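Local coordinates for protein voltage-sensor containing phosphatase (Ciona intestinalis, PDB 3V0D) that probably removes phosphate from membrane phosphoinositides in response to voltage, using a PTEN-like phosphatase domain joined to a C2 domain, at residues H95-L100 with Y291-T296; M225-E230 with P264-D269; K271-S276 with D286-Y291. The protein carries 1 engineered substitution. All blocks are in the same frame, centred on the assembly; numbering follows the deposited sequence.

Interaction 1: residues H95-L100 with Y291-T296; sequences HNVPTL and YFWFNT
The seam between the phosphatase and C2 domains is made here by His95, Asn96, Val97 and Leu100, on the loop that occupies the place of the WPD loop of tyrosine phosphatases, and by Tyr291, Trp293 and Asn295, alternate residues of the outermost strand 290-295 that all point from the same face of the C2 sheet toward the loop. Asn96 and Trp293 meet at about a right angle, and Trp293 NE1 donates to Asn96 OD1 at 2.8 Å. The bond is close to straight (166°), lies in the indole plane and uses a lone pair of the amide oxygen. Val97 then covers one indole face: its CG2 sits 3.5 Å from the centroid of the five-membered ring, a CH-pi contact. Chi1 of -69° puts Val97 CG1 anti to the carbonyl carbon, while CG2, between the backbone N and the carbonyl carbon, is the methyl over the ring. Tyr291 reaches out with its hydroxyl, OH donating to His95 O at 2.8 Å. At the other end Leu100 CD1 rests 3.5 Å from Asn295 ND2, whose amide is bonded to Asp269. Tryptophan and tyrosine suit these places because each pairs a broad apolar surface with one donor at its rim. In this buried seam, directed bonds to a loop carbonyl and a loop amide would help to hold the loop in one position against the C2 sheet.

Interaction 2: residues M225-E230 with P264-D269; sequences MQIVSE and PVLAGD
Leu266 is the first residue of 264-269 to touch the strand, its CD2 meeting Ile227 CG2 at 4.1 Å. The two branched side chains cross at about a right angle, with Ile227 CG2 anti to the backbone N, and both also pack on Val204 and Val234, as suits apolar residues buried between sheets. At Ala267 the contact changes character, because its backbone reaches the strand through water. Water 3 accepts from Ala267 N at 3.1 Å and is bonded to Ser229 OG at 2.8 Å. Ala267 O receives water 2 at 2.7 Å, and water 2 in turn is 2.6 Å from Ser229 OG. Serine suits the place because a hydroxyl can both give and take a hydrogen bond, and its OG meets both waters. Water 5 joins the same carbonyl to Glu230 OE1, although waters 2 and 5 each have more acceptors nearby than protons to give, so not every such bond can be made at once. The setting is the end of two inner strands of the four-stranded sheet of the C2 sandwich, which run antiparallel: Val228 N still bonds to Lys271 O, but one step further the strands have drawn apart and waters bridge the two backbones. Gly268 makes the turn into the second strand with phi 89° and psi -145°, angles at which a beta carbon would press on Ala267 O; glycine has none. Asp269 O accepts from water 1 at 2.9 Å, which also donates to Val228 O. Water 4 donates to Asp269 O and accepts from Glu230 N, while water 2 is within bonding distance too, competing with its other acceptors. The carboxylate of Asp269 is engaged by Tyr181, Asn295 and Leu100 N.

Interaction 3: residues K271-S276 with D286-Y291; sequences KVRFMS and DNCPFY
Lys271 and Asp286 reach toward each other tip to tip, and Arg273 crosses Asp286 at about a right angle, forming a salt-bridge network. Lys271, its chain extended beyond CG, brings NZ to Asp286 OD1 at 2.8 Å, on the syn side of that oxygen, and adds a weak bond to OD2 at 3.0 Å. OD1 also accepts from Asn96 ND2, while OD2 takes Arg273 NE at 2.8 Å, through a bent bond that meets the oxygen nearly along its C-O axis. Arg273 bends at chi3 (67°), which sets NE toward the aspartate, and grips it side-on: beside the NE bond, NH2 donates to Asp286 O at 2.9 Å, nearly straight (173°) and in the guanidinium plane. Its third nitrogen, NH1, goes to Gln226 OE1. Arginine suits the place because its fan of N-H groups can serve a carboxylate, a carbonyl and an amide together; two cations beside Asp286 would probably stabilise its charged form.

Beneath this network the backbones form an antiparallel pair at the edge of the four-stranded sheet of the C2 sandwich. Arg273 and Tyr291 make a non-hydrogen-bonded pair, where Val272 O accepts a CA-H contact from Tyr291 CA at 3.1 Å. Phe274 and Phe290 form the hydrogen-bonded pair, with Phe274 N donating to Phe290 O at 2.9 Å. Within this contact Phe274 O is approached by Cys288 CB and Pro289 CD, the latter at 3.2 Å; proline has no N-H to offer as the chain enters the strand. On the sandwich-facing side of the sheet the two phenylalanine rings lie nearly parallel (18°) but slid apart, so that Phe290 CE1 sits over the Phe274 ring and Phe274 CB over the Phe290 ring.

Overall arrangement
Following the chain from its N terminus, residues 95-100, in the loop between strand 87-92 and helix 100-115, meet 291-296 after 190 intervening residues. Interaction 1 therefore closes the longest loop and joins the two domains. Within it, interaction 2 closes a loop of 33 residues holding strands 232-238, 245-250 and 255-260, and interaction 3 closes the long connection of a beta hairpin; these two stand in series. Strands 223-229, 269-276 and 290-295 are neighbours in one C2 sheet, so all three contacts converge on it. Interactions 1 and 3 share Tyr291 and meet where Asn96 bonds Asp286, while Asp269 links interaction 2 to Leu100 and Asn295 of interaction 1.

Interaction 1: residues H95-L100 with Y291-T296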
loop_
_atom_site.group_PDB
_atom_site.type_symbol
_atom_site.label_atom_id
_atom_site.label_comp_id
_atom_site.label_asym_id
_atom_site.label_seq_id
_atom_site.Cartn_x
_atom_site.Cartn_y
_atom_site.Cartn_z
ATOM N N HIS A 95 3.933 0.580 4.949
ATOM C CA HIS A 95 4.494 0.158 3.649
ATOM C C HIS A 95 3.692 -0.952 2.997
ATOM O O HIS A 95 4.192 -1.606 2.082
ATOM C CB HIS A 95 5.989 -0.211 3.717
ATOM C CG HIS A 95 6.766 0.714 4.557
ATOM N ND1 HIS A 95 6.894 2.059 4.289
ATOM C CD2 HIS A 95 7.443 0.482 5.693
ATOM C CE1 HIS A 95 7.628 2.619 5.240
ATOM N NE2 HIS A 95 7.990 1.677 6.094
ATOM N N ASN A 96 2.437 -1.113 3.423
ATOM C CA ASN A 96 1.557 -2.117 2.870
ATOM C C ASN A 96 0.188 -1.495 2.558
ATOM O O ASN A 96 0.046 -0.268 2.536
ATOM C CB ASN A 96 1.494 -3.334 3.814
ATOM C CG ASN A 96 2.794 -4.122 3.772
ATOM O OD1 ASN A 96 2.999 -4.943 2.873
ATOM N ND2 ASN A 96 3.690 -3.876 4.712
ATOM N N VAL A 97 -0.802 -2.331 2.257
ATOM C CA VAL A 97 -2.093 -1.885 1.741
ATOM C C VAL A 97 -3.216 -2.438 2.585
ATOM O O VAL A 97 -3.081 -3.490 3.214
ATOM C CB VAL A 97 -2.305 -2.298 0.245
ATOM C CG1 VAL A 97 -1.362 -1.515 -0.664
ATOM C CG2 VAL A 97 -2.180 -3.798 0.054
ATOM N N PRO A 98 -4.377 -1.764 2.562
ATOM C CA PRO A 98 -5.585 -2.362 3.137
ATOM C C PRO A 98 -6.070 -3.499 2.227
ATOM O O PRO A 98 -5.814 -3.502 1.022
ATOM C CB PRO A 98 -6.587 -1.203 3.069
ATOM C CG PRO A 98 -6.192 -0.449 1.832
ATOM C CD PRO A 98 -4.663 -0.496 1.850
ATOM N N THR A 99 -6.845 -4.409 2.802
ATOM C CA THR A 99 -7.594 -5.315 1.944
ATOM C C THR A 99 -8.612 -4.495 1.137
ATOM O O THR A 99 -9.038 -3.413 1.573
ATOM C CB THR A 99 -8.311 -6.411 2.732
ATOM O OG1 THR A 99 -9.301 -5.799 3.572
ATOM C CG2 THR A 99 -7.339 -7.270 3.522
ATOM N N LEU A 100 -9.044 -5.023 -0.008
ATOM C CA LEU A 100 -10.089 -4.320 -0.756
ATOM C C LEU A 100 -11.372 -4.256 0.034
ATOM O O LEU A 100 -12.048 -3.222 0.007
ATOM C CB LEU A 100 -10.298 -4.878 -2.168
ATOM C CG LEU A 100 -9.154 -4.631 -3.158
ATOM C CD1 LEU A 100 -9.532 -5.223 -4.508
ATOM C CD2 LEU A 100 -8.812 -3.152 -3.304
ATOM N N TYR A 291 8.846 -7.266 -2.707
ATOM C CA TYR A 291 7.549 -7.879 -2.365
ATOM C C TYR A 291 6.470 -7.172 -3.154
ATOM O O TYR A 291 6.720 -6.112 -3.756
ATOM C CB TYR A 291 7.276 -7.827 -0.850
ATOM C CG TYR A 291 7.115 -6.426 -0.260
ATOM C CD1 TYR A 291 5.847 -5.953 0.121
ATOM C CD2 TYR A 291 8.210 -5.556 -0.099
ATOM C CE1 TYR A 291 5.675 -4.705 0.649
ATOM C CE2 TYR A 291 8.048 -4.296 0.425
ATOM C CZ TYR A 291 6.766 -3.855 0.780
ATOM O OH TYR A 291 6.664 -2.581 1.289
ATOM N N PHE A 292 5.245 -7.703 -3.131
ATOM C CA PHE A 292 4.121 -7.012 -3.752
ATOM C C PHE A 292 2.813 -7.618 -3.269
ATOM O O PHE A 292 2.771 -8.764 -2.821
ATOM C CB PHE A 292 4.201 -7.034 -5.304
ATOM C CG PHE A 292 4.282 -8.396 -5.889
ATOM C CD1 PHE A 292 3.132 -9.151 -6.143
ATOM C CD2 PHE A 292 5.527 -8.911 -6.253
ATOM C CE1 PHE A 292 3.230 -10.401 -6.740
ATOM C CE2 PHE A 292 5.625 -10.155 -6.867
ATOM C CZ PHE A 292 4.496 -10.903 -7.084
ATOM N N TRP A 293 1.737 -6.857 -3.473
ATOM C CA TRP A 293 0.363 -7.305 -3.262
ATOM C C TRP A 293 -0.403 -7.361 -4.558
ATOM O O TRP A 293 -0.217 -6.523 -5.449
ATOM C CB TRP A 293 -0.381 -6.336 -2.364
ATOM C CG TRP A 293 0.072 -6.272 -0.951
ATOM C CD1 TRP A 293 1.150 -5.604 -0.424
ATOM C CD2 TRP A 293 -0.628 -6.813 0.164
ATOM N NE1 TRP A 293 1.158 -5.701 0.950
ATOM C CE2 TRP A 293 0.069 -6.445 1.328
ATOM C CE3 TRP A 293 -1.801 -7.573 0.287
ATOM C CZ2 TRP A 293 -0.369 -6.787 2.599
ATOM C CZ3 TRP A 293 -2.236 -7.914 1.549
ATOM C CH2 TRP A 293 -1.519 -7.517 2.692
ATOM N N PHE A 294 -1.349 -8.283 -4.641
ATOM C CA PHE A 294 -2.342 -8.274 -5.699
ATOM C C PHE A 294 -3.634 -8.875 -5.158
ATOM O O PHE A 294 -3.634 -9.549 -4.133
ATOM C CB PHE A 294 -1.857 -9.031 -6.955
ATOM C CG PHE A 294 -1.747 -10.512 -6.751
ATOM C CD1 PHE A 294 -2.781 -11.355 -7.139
ATOM C CD2 PHE A 294 -0.647 -11.075 -6.110
ATOM C CE1 PHE A 294 -2.707 -12.712 -6.919
ATOM C CE2 PHE A 294 -0.572 -12.450 -5.873
ATOM C CZ PHE A 294 -1.602 -13.270 -6.284
ATOM N N ASN A 295 -4.733 -8.650 -5.876
ATOM C CA ASN A 295 -6.016 -9.235 -5.512
ATOM C C ASN A 295 -6.430 -10.250 -6.568
ATOM O O ASN A 295 -6.425 -9.959 -7.773
ATOM C CB ASN A 295 -7.075 -8.148 -5.339
ATOM C CG ASN A 295 -8.386 -8.727 -4.805
ATOM O OD1 ASN A 295 -9.108 -9.403 -5.532
ATOM N ND2 ASN A 295 -8.672 -8.504 -3.539
ATOM N N THR A 296 -6.757 -11.461 -6.113
ATOM C CA THR A 296 -7.061 -12.541 -7.063
ATOM C C THR A 296 -8.215 -12.213 -8.018
ATOM O O THR A 296 -8.239 -12.667 -9.147
ATOM C CB THR A 296 -7.370 -13.854 -6.346
ATOM O OG1 THR A 296 -8.531 -13.695 -5.525
ATOM C CG2 THR A 296 -6.206 -14.347 -5.508
#

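Interaction 2: residues M225-E230 with P264-D269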
loop_
_atom_site.group_PDB
_atom_site.type_symbol
_atom_site.label_atom_id
_atom_site.label_comp_id
_atom_site.label_asym_id
_atom_site.label_seq_id
_atom_site.Cartn_x
_atom_site.Cartn_y
_atom_site.Cartn_z
ATOM N N MET A 225 10.476 -17.547 -1.523
ATOM C CA MET A 225 9.243 -16.801 -1.772
ATOM C C MET A 225 8.208 -17.233 -0.749
ATOM O O MET A 225 7.957 -18.429 -0.594
ATOM C CB MET A 225 8.725 -17.071 -3.186
ATOM C CG MET A 225 7.486 -16.270 -3.542
ATOM S SD MET A 225 6.826 -16.653 -5.166
ATOM C CE MET A 225 6.108 -18.261 -4.846
ATOM N N GLN A 226 7.616 -16.261 -0.073
ATOM C CA GLN A 226 6.571 -16.501 0.909
ATOM C C GLN A 226 5.278 -15.899 0.397
ATOM O O GLN A 226 5.240 -14.740 -0.033
ATOM C CB GLN A 226 6.959 -15.820 2.220
ATOM C CG GLN A 226 5.994 -16.098 3.360
ATOM C CD GLN A 226 6.293 -15.234 4.551
ATOM O OE1 GLN A 226 6.370 -14.008 4.440
ATOM N NE2 GLN A 226 6.432 -15.856 5.728
ATOM N N ILE A 227 4.205 -16.682 0.471
ATOM C CA ILE A 227 2.862 -16.194 0.136
ATOM C C ILE A 227 2.083 -16.032 1.441
ATOM O O ILE A 227 2.026 -16.966 2.256
ATOM C CB ILE A 227 2.119 -17.159 -0.824
ATOM C CG1 ILE A 227 2.963 -17.434 -2.076
ATOM C CG2 ILE A 227 0.722 -16.603 -1.148
ATOM C CD1 ILE A 227 2.306 -18.336 -3.112
ATOM N N VAL A 228 1.502 -14.846 1.610
ATOM C CA VAL A 228 0.766 -14.477 2.812
ATOM C C VAL A 228 -0.677 -14.137 2.431
ATOM O O VAL A 228 -0.918 -13.399 1.455
ATOM C CB VAL A 228 1.449 -13.257 3.491
ATOM C CG1 VAL A 228 0.599 -12.682 4.633
ATOM C CG2 VAL A 228 2.842 -13.615 3.974
ATOM N N SER A 229 -1.623 -14.652 3.218
ATOM C CA SER A 229 -3.032 -14.367 3.023
ATOM C C SER A 229 -3.634 -14.131 4.392
ATOM O O SER A 229 -3.431 -14.949 5.289
ATOM C CB SER A 229 -3.729 -15.565 2.385
ATOM O OG SER A 229 -5.128 -15.383 2.334
ATOM N N GLU A 230 -4.391 -13.050 4.566
ATOM C CA GLU A 230 -5.045 -12.783 5.859
ATOM C C GLU A 230 -4.055 -12.833 7.025
ATOM O O GLU A 230 -4.321 -13.428 8.070
ATOM C CB GLU A 230 -6.270 -13.706 6.068
ATOM C CG GLU A 230 -7.317 -13.497 4.968
ATOM C CD GLU A 230 -8.498 -14.481 5.003
ATOM O OE1 GLU A 230 -9.342 -14.425 4.078
ATOM O OE2 GLU A 230 -8.593 -15.315 5.931
ATOM N N PRO A 264 -1.860 -23.629 -1.596
ATOM C CA PRO A 264 -3.277 -23.770 -1.267
ATOM C C PRO A 264 -4.104 -22.825 -2.131
ATOM O O PRO A 264 -3.575 -21.928 -2.805
ATOM C CB PRO A 264 -3.329 -23.330 0.205
ATOM C CG PRO A 264 -2.226 -22.349 0.322
ATOM C CD PRO A 264 -1.126 -22.907 -0.549
ATOM N N VAL A 265 -5.414 -23.051 -2.129
ATOM C CA VAL A 265 -6.324 -22.112 -2.788
ATOM C C VAL A 265 -6.175 -20.708 -2.180
ATOM O O VAL A 265 -6.191 -20.548 -0.953
ATOM C CB VAL A 265 -7.776 -22.601 -2.685
ATOM C CG1 VAL A 265 -8.714 -21.602 -3.348
ATOM C CG2 VAL A 265 -7.949 -23.991 -3.332
ATOM N N LEU A 266 -5.999 -19.724 -3.058
ATOM C CA LEU A 266 -5.826 -18.309 -2.694
ATOM C C LEU A 266 -7.057 -17.547 -3.153
ATOM O O LEU A 266 -7.567 -17.759 -4.249
ATOM C CB LEU A 266 -4.614 -17.726 -3.429
ATOM C CG LEU A 266 -3.285 -18.452 -3.218
ATOM C CD1 LEU A 266 -2.237 -17.790 -4.074
ATOM C CD2 LEU A 266 -2.862 -18.532 -1.759
ATOM N N ALA A 267 -7.506 -16.628 -2.313
ATOM C CA ALA A 267 -8.599 -15.739 -2.684
ATOM C C ALA A 267 -8.380 -14.420 -1.958
ATOM O O ALA A 267 -7.893 -14.394 -0.825
ATOM C CB ALA A 267 -9.940 -16.357 -2.286
ATOM N N GLY A 268 -8.696 -13.331 -2.631
ATOM C CA GLY A 268 -8.612 -12.019 -2.009
ATOM C C GLY A 268 -7.244 -11.378 -2.169
ATOM O O GLY A 268 -6.588 -11.516 -3.200
ATOM N N ASP A 269 -6.827 -10.643 -1.152
ATOM C CA ASP A 269 -5.583 -9.866 -1.230
ATOM C C ASP A 269 -4.427 -10.755 -0.796
ATOM O O ASP A 269 -4.435 -11.318 0.306
ATOM C CB ASP A 269 -5.730 -8.620 -0.386
ATOM C CG ASP A 269 -6.816 -7.723 -0.925
ATOM O OD1 ASP A 269 -7.877 -7.642 -0.289
ATOM O OD2 ASP A 269 -6.632 -7.225 -2.056
HETATM O O HOH W 1 -2.347 -11.158 2.311
HETATM O O HOH W 2 -6.294 -13.354 1.141
HETATM O O HOH W 3 -6.333 -17.090 0.484
HETATM O O HOH W 4 -5.425 -10.732 3.008
HETATM O O HOH W 5 -8.922 -13.500 1.718
#

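Interaction 3: residues K271-S276 with D286-Y291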
loop_
_atom_site.group_PDB
_atom_site.type_symbol
_atom_site.label_atom_id
_atom_site.label_comp_id
_atom_site.label_asym_id
_atom_site.label_seq_id
_atom_site.Cartn_x
_atom_site.Cartn_y
_atom_site.Cartn_z
ATOM N N LYS A 271 -0.193 -11.235 -0.518
ATOM C CA LYS A 271 1.102 -10.581 -0.413
ATOM C C LYS A 271 2.174 -11.622 -0.691
ATOM O O LYS A 271 2.134 -12.728 -0.137
ATOM C CB LYS A 271 1.254 -10.039 1.001
ATOM C CG LYS A 271 2.522 -9.281 1.267
ATOM C CD LYS A 271 2.636 -8.918 2.763
ATOM C CE LYS A 271 3.811 -8.054 3.049
ATOM N NZ LYS A 271 3.860 -7.736 4.470
ATOM N N VAL A 272 3.132 -11.275 -1.536
ATOM C CA VAL A 272 4.193 -12.194 -1.928
ATOM C C VAL A 272 5.504 -11.515 -1.590
ATOM O O VAL A 272 5.772 -10.394 -2.052
ATOM C CB VAL A 272 4.115 -12.516 -3.429
ATOM C CG1 VAL A 272 5.151 -13.549 -3.794
ATOM C CG2 VAL A 272 2.709 -13.011 -3.795
ATOM N N ARG A 273 6.316 -12.168 -0.762
ATOM C CA ARG A 273 7.593 -11.622 -0.298
ATOM C C ARG A 273 8.721 -12.493 -0.808
ATOM O O ARG A 273 8.657 -13.727 -0.732
ATOM C CB ARG A 273 7.656 -11.598 1.229
ATOM C CG ARG A 273 6.585 -10.700 1.851
ATOM C CD ARG A 273 6.566 -10.825 3.397
ATOM N NE ARG A 273 7.779 -10.280 3.997
ATOM C CZ ARG A 273 8.779 -10.996 4.495
ATOM N NH1 ARG A 273 8.720 -12.318 4.563
ATOM N NH2 ARG A 273 9.850 -10.356 4.933
ATOM N N PHE A 274 9.778 -11.856 -1.281
ATOM C CA PHE A 274 10.979 -12.557 -1.737
ATOM C C PHE A 274 12.101 -12.233 -0.784
ATOM O O PHE A 274 12.433 -11.057 -0.561
ATOM C CB PHE A 274 11.348 -12.173 -3.178
ATOM C CG PHE A 274 10.339 -12.628 -4.163
ATOM C CD1 PHE A 274 9.168 -11.886 -4.359
ATOM C CD2 PHE A 274 10.507 -13.813 -4.873
ATOM C CE1 PHE A 274 8.197 -12.299 -5.248
ATOM C CE2 PHE A 274 9.520 -14.237 -5.795
ATOM C CZ PHE A 274 8.351 -13.468 -5.958
ATOM N N MET A 275 12.692 -13.291 -0.224
ATOM C CA MET A 275 13.791 -13.208 0.738
ATOM C C MET A 275 15.060 -13.749 0.105
ATOM O O MET A 275 14.996 -14.514 -0.864
ATOM C CB MET A 275 13.418 -13.992 2.002
ATOM C CG MET A 275 12.275 -13.338 2.773
ATOM S SD MET A 275 11.545 -14.348 4.050
ATOM C CE MET A 275 10.667 -15.514 3.026
ATOM N N SER A 276 16.200 -13.372 0.677
ATOM C CA SER A 276 17.465 -13.816 0.131
ATOM C C SER A 276 18.468 -14.119 1.209
ATOM O O SER A 276 18.559 -13.399 2.207
ATOM C CB SER A 276 18.038 -12.724 -0.762
ATOM O OG SER A 276 19.333 -13.043 -1.223
ATOM N N ASP A 286 9.509 -3.888 4.595
ATOM C CA ASP A 286 8.957 -5.223 4.820
ATOM C C ASP A 286 10.026 -6.277 5.082
ATOM O O ASP A 286 9.780 -7.477 4.922
ATOM C CB ASP A 286 7.999 -5.649 3.698
ATOM C CG ASP A 286 6.841 -6.471 4.223
ATOM O OD1 ASP A 286 5.954 -5.885 4.902
ATOM O OD2 ASP A 286 6.801 -7.672 3.928
ATOM N N ASN A 287 11.199 -5.829 5.523
ATOM C CA ASN A 287 12.276 -6.724 5.889
ATOM C C ASN A 287 12.628 -7.740 4.819
ATOM O O ASN A 287 12.987 -8.876 5.125
ATOM C CB ASN A 287 11.958 -7.415 7.224
ATOM C CG ASN A 287 13.184 -8.015 7.868
ATOM O OD1 ASN A 287 14.285 -7.477 7.760
ATOM N ND2 ASN A 287 13.004 -9.144 8.522
ATOM N N CYS A 288 12.578 -7.320 3.568
ATOM C CA CYS A 288 12.986 -8.212 2.479
ATOM C C CYS A 288 13.444 -7.416 1.274
ATOM O O CYS A 288 13.142 -6.217 1.160
ATOM C CB CYS A 288 11.865 -9.209 2.113
ATOM S SG CYS A 288 10.402 -8.456 1.378
ATOM N N PRO A 289 14.162 -8.065 0.347
ATOM C CA PRO A 289 14.557 -7.359 -0.877
ATOM C C PRO A 289 13.396 -6.841 -1.710
ATOM O O PRO A 289 13.448 -5.689 -2.113
ATOM C CB PRO A 289 15.394 -8.396 -1.627
ATOM C CG PRO A 289 16.021 -9.210 -0.506
ATOM C CD PRO A 289 14.901 -9.342 0.507
ATOM N N PHE A 290 12.354 -7.640 -1.983
ATOM C CA PHE A 290 11.250 -7.130 -2.795
ATOM C C PHE A 290 9.989 -7.925 -2.528
ATOM O O PHE A 290 10.062 -9.093 -2.136
ATOM C CB PHE A 290 11.607 -7.083 -4.299
ATOM C CG PHE A 290 12.071 -8.390 -4.905
ATOM C CD1 PHE A 290 11.194 -9.217 -5.588
ATOM C CD2 PHE A 290 13.426 -8.741 -4.881
ATOM C CE1 PHE A 290 11.623 -10.407 -6.190
ATOM C CE2 PHE A 290 13.856 -9.924 -5.447
ATOM C CZ PHE A 290 12.972 -10.748 -6.116
ATOM N N TYR A 291 8.846 -7.266 -2.707
ATOM C CA TYR A 291 7.549 -7.879 -2.365
ATOM C C TYR A 291 6.470 -7.172 -3.154
ATOM O O TYR A 291 6.720 -6.112 -3.756
ATOM C CB TYR A 291 7.276 -7.827 -0.850
ATOM C CG TYR A 291 7.115 -6.426 -0.260
ATOM C CD1 TYR A 291 5.847 -5.953 0.121
ATOM C CD2 TYR A 291 8.210 -5.556 -0.099
ATOM C CE1 TYR A 291 5.675 -4.705 0.649
ATOM C CE2 TYR A 291 8.048 -4.296 0.425
ATOM C CZ TYR A 291 6.766 -3.855 0.780
ATOM O OH TYR A 291 6.664 -2.581 1.289
#